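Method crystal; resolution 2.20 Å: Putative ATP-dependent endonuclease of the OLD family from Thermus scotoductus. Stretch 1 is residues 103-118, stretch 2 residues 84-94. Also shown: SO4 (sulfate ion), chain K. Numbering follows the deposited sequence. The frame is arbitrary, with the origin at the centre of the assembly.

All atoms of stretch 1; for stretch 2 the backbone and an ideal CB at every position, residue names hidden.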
# COMPACT_ATOMS: atom_id res chain seq x y z
N VAL A 103 -15.27 11.47 -7.41
CA VAL A 103 -14.06 11.88 -8.10
C VAL A 103 -14.44 12.31 -9.51
O VAL A 103 -15.36 11.74 -10.12
CB VAL A 103 -12.99 10.77 -8.12
CG1 VAL A 103 -12.95 10.06 -6.77
CG2 VAL A 103 -13.25 9.78 -9.23
N ASP A 104 -13.77 13.34 -10.01
CA ASP A 104 -13.91 13.81 -11.37
C ASP A 104 -12.56 13.74 -12.06
O ASP A 104 -11.52 14.01 -11.45
CB ASP A 104 -14.44 15.25 -11.40
CG ASP A 104 -15.67 15.44 -10.53
OD1 ASP A 104 -16.69 14.76 -10.77
OD2 ASP A 104 -15.60 16.28 -9.60
N LEU A 105 -12.57 13.35 -13.33
CA LEU A 105 -11.39 13.39 -14.18
C LEU A 105 -11.65 14.46 -15.23
O LEU A 105 -12.43 14.24 -16.16
CB LEU A 105 -11.11 12.03 -14.81
CG LEU A 105 -9.81 11.89 -15.61
CD1 LEU A 105 -8.60 12.19 -14.74
CD2 LEU A 105 -9.71 10.50 -16.23
N GLU A 106 -11.04 15.62 -15.08
CA GLU A 106 -11.47 16.61 -16.03
C GLU A 106 -10.39 16.91 -17.06
O GLU A 106 -9.20 16.98 -16.71
CB GLU A 106 -11.85 17.93 -15.35
CG GLU A 106 -12.90 17.82 -14.28
CD GLU A 106 -12.98 19.10 -13.47
OE1 GLU A 106 -13.93 19.88 -13.71
OE2 GLU A 106 -12.08 19.33 -12.63
N PRO A 107 -10.78 17.12 -18.32
CA PRO A 107 -9.83 17.60 -19.31
C PRO A 107 -9.64 19.10 -19.20
O PRO A 107 -10.56 19.86 -18.87
CB PRO A 107 -10.49 17.21 -20.64
CG PRO A 107 -11.95 17.40 -20.35
CD PRO A 107 -12.13 16.97 -18.88
N LEU A 108 -8.42 19.53 -19.50
CA LEU A 108 -8.03 20.93 -19.43
C LEU A 108 -7.37 21.31 -20.74
O LEU A 108 -6.62 20.52 -21.32
CB LEU A 108 -7.04 21.19 -18.27
CG LEU A 108 -7.52 21.08 -16.83
CD1 LEU A 108 -6.37 21.41 -15.90
CD2 LEU A 108 -8.68 22.03 -16.58
N ASP A 109 -7.62 22.53 -21.19
CA ASP A 109 -6.99 23.04 -22.39
C ASP A 109 -5.72 23.81 -22.02
O ASP A 109 -5.37 23.99 -20.85
CB ASP A 109 -7.97 23.90 -23.21
CG ASP A 109 -8.42 25.18 -22.48
OD1 ASP A 109 -7.77 25.60 -21.49
OD2 ASP A 109 -9.43 25.79 -22.91
N GLU A 110 -5.02 24.27 -23.06
CA GLU A 110 -3.81 25.08 -22.91
C GLU A 110 -3.90 26.05 -21.74
O GLU A 110 -2.96 26.17 -20.95
CB GLU A 110 -3.57 25.83 -24.22
CG GLU A 110 -2.30 26.63 -24.24
CD GLU A 110 -2.10 27.34 -25.55
OE1 GLU A 110 -2.36 28.56 -25.61
OE2 GLU A 110 -1.71 26.67 -26.53
N GLY A 111 -5.02 26.75 -21.62
CA GLY A 111 -5.19 27.79 -20.62
C GLY A 111 -5.72 27.34 -19.28
O GLY A 111 -6.12 28.19 -18.48
N GLY A 112 -5.75 26.04 -19.00
CA GLY A 112 -6.17 25.54 -17.71
C GLY A 112 -7.66 25.51 -17.46
O GLY A 112 -8.06 25.37 -16.30
N ASN A 113 -8.48 25.63 -18.50
CA ASN A 113 -9.93 25.56 -18.38
C ASN A 113 -10.47 24.24 -18.91
O ASN A 113 -9.88 23.61 -19.79
CB ASN A 113 -10.60 26.70 -19.15
CG ASN A 113 -9.98 28.03 -18.85
OD1 ASN A 113 -9.36 28.65 -19.72
ND2 ASN A 113 -10.10 28.48 -17.60
N VAL A 114 -11.61 23.83 -18.37
CA VAL A 114 -12.33 22.68 -18.90
C VAL A 114 -13.18 23.14 -20.08
O VAL A 114 -14.09 23.96 -19.89
CB VAL A 114 -13.20 22.03 -17.81
CG1 VAL A 114 -13.98 20.86 -18.39
CG2 VAL A 114 -12.32 21.60 -16.62
N PRO A 115 -12.93 22.64 -21.29
CA PRO A 115 -13.75 23.04 -22.44
C PRO A 115 -15.20 22.60 -22.24
O PRO A 115 -15.46 21.54 -21.68
CB PRO A 115 -13.11 22.31 -23.62
CG PRO A 115 -11.81 21.80 -23.14
CD PRO A 115 -11.93 21.62 -21.66
N ARG A 116 -16.13 23.43 -22.70
CA ARG A 116 -17.52 22.99 -22.73
C ARG A 116 -18.06 23.09 -24.15
O ARG A 116 -17.52 23.81 -25.00
CB ARG A 116 -18.40 23.78 -21.74
CG ARG A 116 -18.62 25.26 -22.02
CD ARG A 116 -18.96 25.99 -20.72
NE ARG A 116 -17.90 25.78 -19.74
CZ ARG A 116 -17.95 24.90 -18.74
NH1 ARG A 116 -19.03 24.16 -18.56
NH2 ARG A 116 -16.91 24.77 -17.92
N TYR A 117 -19.10 22.31 -24.41
CA TYR A 117 -19.76 22.31 -25.70
C TYR A 117 -20.66 23.52 -25.80
O TYR A 117 -20.94 24.20 -24.81
CB TYR A 117 -20.57 21.02 -25.87
CG TYR A 117 -19.70 19.87 -26.30
CD1 TYR A 117 -19.39 19.67 -27.64
CD2 TYR A 117 -19.16 18.99 -25.35
CE1 TYR A 117 -18.58 18.63 -28.04
CE2 TYR A 117 -18.35 17.93 -25.75
CZ TYR A 117 -18.06 17.76 -27.09
OH TYR A 117 -17.25 16.72 -27.50
N PRO A 118 -21.13 23.83 -27.01
CA PRO A 118 -22.16 24.87 -27.15
C PRO A 118 -23.37 24.59 -26.27
O PRO A 118 -24.04 25.53 -25.83
CB PRO A 118 -22.50 24.82 -28.64
CG PRO A 118 -22.11 23.44 -29.07
CD PRO A 118 -20.89 23.12 -28.28
N UNK A 84 -12.85 19.50 -31.92
CA UNK A 84 -12.33 20.86 -31.98
C UNK A 84 -11.59 21.26 -30.72
O UNK A 84 -11.21 22.42 -30.57
CB UNK A 84 -13.47 21.85 -32.24
N UNK A 85 -11.36 20.32 -29.80
CA UNK A 85 -10.68 20.61 -28.54
C UNK A 85 -9.27 20.05 -28.57
O UNK A 85 -9.02 18.98 -29.11
CB UNK A 85 -11.46 20.03 -27.35
N UNK A 86 -8.34 20.80 -27.97
CA UNK A 86 -6.97 20.35 -27.76
C UNK A 86 -6.72 20.30 -26.25
O UNK A 86 -6.59 21.34 -25.60
CB UNK A 86 -5.97 21.27 -28.46
N UNK A 87 -6.67 19.10 -25.71
CA UNK A 87 -6.47 18.89 -24.29
C UNK A 87 -4.99 18.71 -24.00
O UNK A 87 -4.30 17.96 -24.70
CB UNK A 87 -7.27 17.68 -23.80
N UNK A 88 -4.51 19.38 -22.96
CA UNK A 88 -3.10 19.32 -22.58
C UNK A 88 -2.89 18.87 -21.14
O UNK A 88 -1.75 18.92 -20.65
CB UNK A 88 -2.45 20.69 -22.78
N UNK A 89 -3.94 18.43 -20.45
CA UNK A 89 -3.78 18.01 -19.06
C UNK A 89 -5.07 17.38 -18.57
O UNK A 89 -6.14 17.62 -19.12
CB UNK A 89 -3.39 19.19 -18.17
N UNK A 90 -4.93 16.55 -17.54
CA UNK A 90 -6.05 15.95 -16.83
C UNK A 90 -5.98 16.38 -15.38
O UNK A 90 -4.89 16.50 -14.81
CB UNK A 90 -6.04 14.42 -16.95
N UNK A 91 -7.15 16.62 -14.76
CA UNK A 91 -7.22 16.98 -13.35
C UNK A 91 -8.14 16.01 -12.63
O UNK A 91 -9.34 15.95 -12.93
CB UNK A 91 -7.71 18.42 -13.17
N UNK A 92 -7.58 15.26 -11.68
CA UNK A 92 -8.33 14.27 -10.92
C UNK A 92 -8.64 14.87 -9.55
O UNK A 92 -7.72 15.28 -8.83
CB UNK A 92 -7.55 12.96 -10.79
N UNK A 93 -9.92 14.96 -9.22
CA UNK A 93 -10.35 15.52 -7.96
C UNK A 93 -11.09 14.45 -7.17
O UNK A 93 -11.86 13.67 -7.74
CB UNK A 93 -11.23 16.75 -8.18
N UNK A 94 -10.85 14.40 -5.87
CA UNK A 94 -11.63 13.57 -4.96
C UNK A 94 -12.00 14.41 -3.75
O UNK A 94 -11.11 14.79 -2.97
CB UNK A 94 -10.86 12.32 -4.54
S SO4 K . -14.94 9.79 -13.70
O1 SO4 K . -14.50 11.18 -13.51
O2 SO4 K . -14.56 9.32 -15.03
O3 SO4 K . -14.32 8.93 -12.70
O4 SO4 K . -16.39 9.74 -13.56

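Position 84 lies before the strand, and nothing of stretch 1 comes within 5.5 Å of its ideal CB. The contact asks nothing of it, and Ser-84 makes no contact.

At position 85 the CA-to-CB bond points toward stretch 1, and the ideal CB sits 4.6 Å from Pro-115 CG, with the ring of Tyr-117 farther out. A proline and an aromatic face invite a large flat or long apolar side chain. The residue is Phe-85: its CD1 packs 3.3 Å from Pro-115 CB, and its edge meets the face of Tyr-117, centroids 5.2 Å apart and planes at 85°.

Position 86 points sideways into open space, so polar residues would do. Asn-86 contributes through its backbone: a water donates to Asn-86 O (2.5 Å) and accepts from Glu-110 N (2.7 Å), bridging a gap too wide for a direct bond.

Position 87 also starts sideways, but its ideal CB is 3.8 Å from Leu-108 O and 4.5 Å from Pro-107 CB, with Pro-115 within reach of a longer chain. A branched or extended aliphatic suits. Ile-87 packs on both prolines: CG2 and CD1 each lie 3.9 Å from Pro-107 CB, and CD1 is also 3.7 Å from Pro-115 CG.

At 88 the phi/psi of -124/8 departs from regular strand values, yet the backbone still bonds, N to Leu-108 O at 2.9 Å. The CB flanks the start of the turn, 4.4 Å from Glu-110 N; a small or polar side chain would fit. In Thr-88, OG1 comes to 3.7 Å from Glu-110 N without a hydrogen bond.

Position 89 shares a face with Leu-108, whose CB is 4.2 Å from the ideal CB. Small apolar residues fit readily, though the view does not exclude larger ones. Ala-89 sets its CB against that of Leu-108, and its O accepts from Leu-108 N (3.0 Å).

Position 90 turns to the face of Leu-105 and Pro-107, favouring a bulky apolar group. Phe-90 rests CB 4.1 Å from Leu-105 CD1 and presents its ring edge to Pro-107 CA.

Position 91 is on the other face, between Leu-108 and the carboxylate of Glu-106. A long cation answers both; lysine might also serve. Arg-91 forms a salt bridge, NH1 to Glu-106 OE2 at 2.9 Å, and Leu-108 CD2 covers one guanidinium face. Two backbone bonds to Glu-106, N to O (2.9 Å) and O to N (2.8 Å), lock the pair.

At 92 the ideal CB is 4.2 Å from Leu-105 CD1, and aliphatics suit. Leu-92 packs there and brings CD1 4.4 Å from Val-103 CG2.

Position 93 faces the side of Asp-104 and Glu-106, where beta-branched or polar residues are plausible. Thr-93 pairs its N with Asp-104 O (2.9 Å); its OG1 stays 4.2 Å from Glu-106 OE2.

Position 94 sets its ideal CB 3.8 Å from Val-103 CG1, suiting a modest apolar group. Cys-94 does this with SG, 3.7 Å from Val-103 CG1.

Stretch 2, residues 84-94: SFNITAFRLTC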
# COMPACT_ATOMS: atom_id res chain seq x y z
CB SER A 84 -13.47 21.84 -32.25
OG SER A 84 -14.41 21.79 -31.20
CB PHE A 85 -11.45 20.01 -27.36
CG PHE A 85 -12.85 20.52 -27.25
CD1 PHE A 85 -13.10 21.83 -26.90
CD2 PHE A 85 -13.93 19.68 -27.51
CE1 PHE A 85 -14.40 22.31 -26.81
CE2 PHE A 85 -15.23 20.15 -27.43
CZ PHE A 85 -15.47 21.46 -27.07
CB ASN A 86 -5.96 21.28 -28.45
CG ASN A 86 -6.11 21.26 -29.95
OD1 ASN A 86 -5.76 20.28 -30.61
ND2 ASN A 86 -6.62 22.35 -30.51
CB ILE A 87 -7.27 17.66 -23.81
CG1 ILE A 87 -8.75 17.85 -24.12
CG2 ILE A 87 -6.97 17.40 -22.33
CD1 ILE A 87 -9.28 19.23 -23.78
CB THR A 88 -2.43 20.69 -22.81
OG1 THR A 88 -2.83 21.60 -21.78
CG2 THR A 88 -2.84 21.26 -24.17
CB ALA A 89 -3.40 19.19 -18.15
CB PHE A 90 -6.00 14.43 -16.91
CG PHE A 90 -5.96 13.89 -18.30
CD1 PHE A 90 -6.65 14.53 -19.32
CD2 PHE A 90 -5.26 12.73 -18.58
CE1 PHE A 90 -6.64 14.02 -20.61
CE2 PHE A 90 -5.25 12.21 -19.86
CZ PHE A 90 -5.93 12.85 -20.88
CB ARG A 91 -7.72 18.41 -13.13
CG ARG A 91 -7.68 18.78 -11.66
CD ARG A 91 -8.61 19.90 -11.29
NE ARG A 91 -8.19 21.17 -11.87
CZ ARG A 91 -8.97 21.96 -12.59
NH1 ARG A 91 -10.24 21.61 -12.83
NH2 ARG A 91 -8.51 23.11 -13.08
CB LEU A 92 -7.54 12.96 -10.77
CG LEU A 92 -8.24 11.83 -10.01
CD1 LEU A 92 -9.49 11.39 -10.72
CD2 LEU A 92 -7.31 10.63 -9.82
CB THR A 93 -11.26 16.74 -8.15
OG1 THR A 93 -10.62 17.70 -9.00
CG2 THR A 93 -11.56 17.39 -6.82
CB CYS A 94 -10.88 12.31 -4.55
SG CYS A 94 -11.83 11.26 -3.43
O HOH W 1 -5.47 23.58 -25.63
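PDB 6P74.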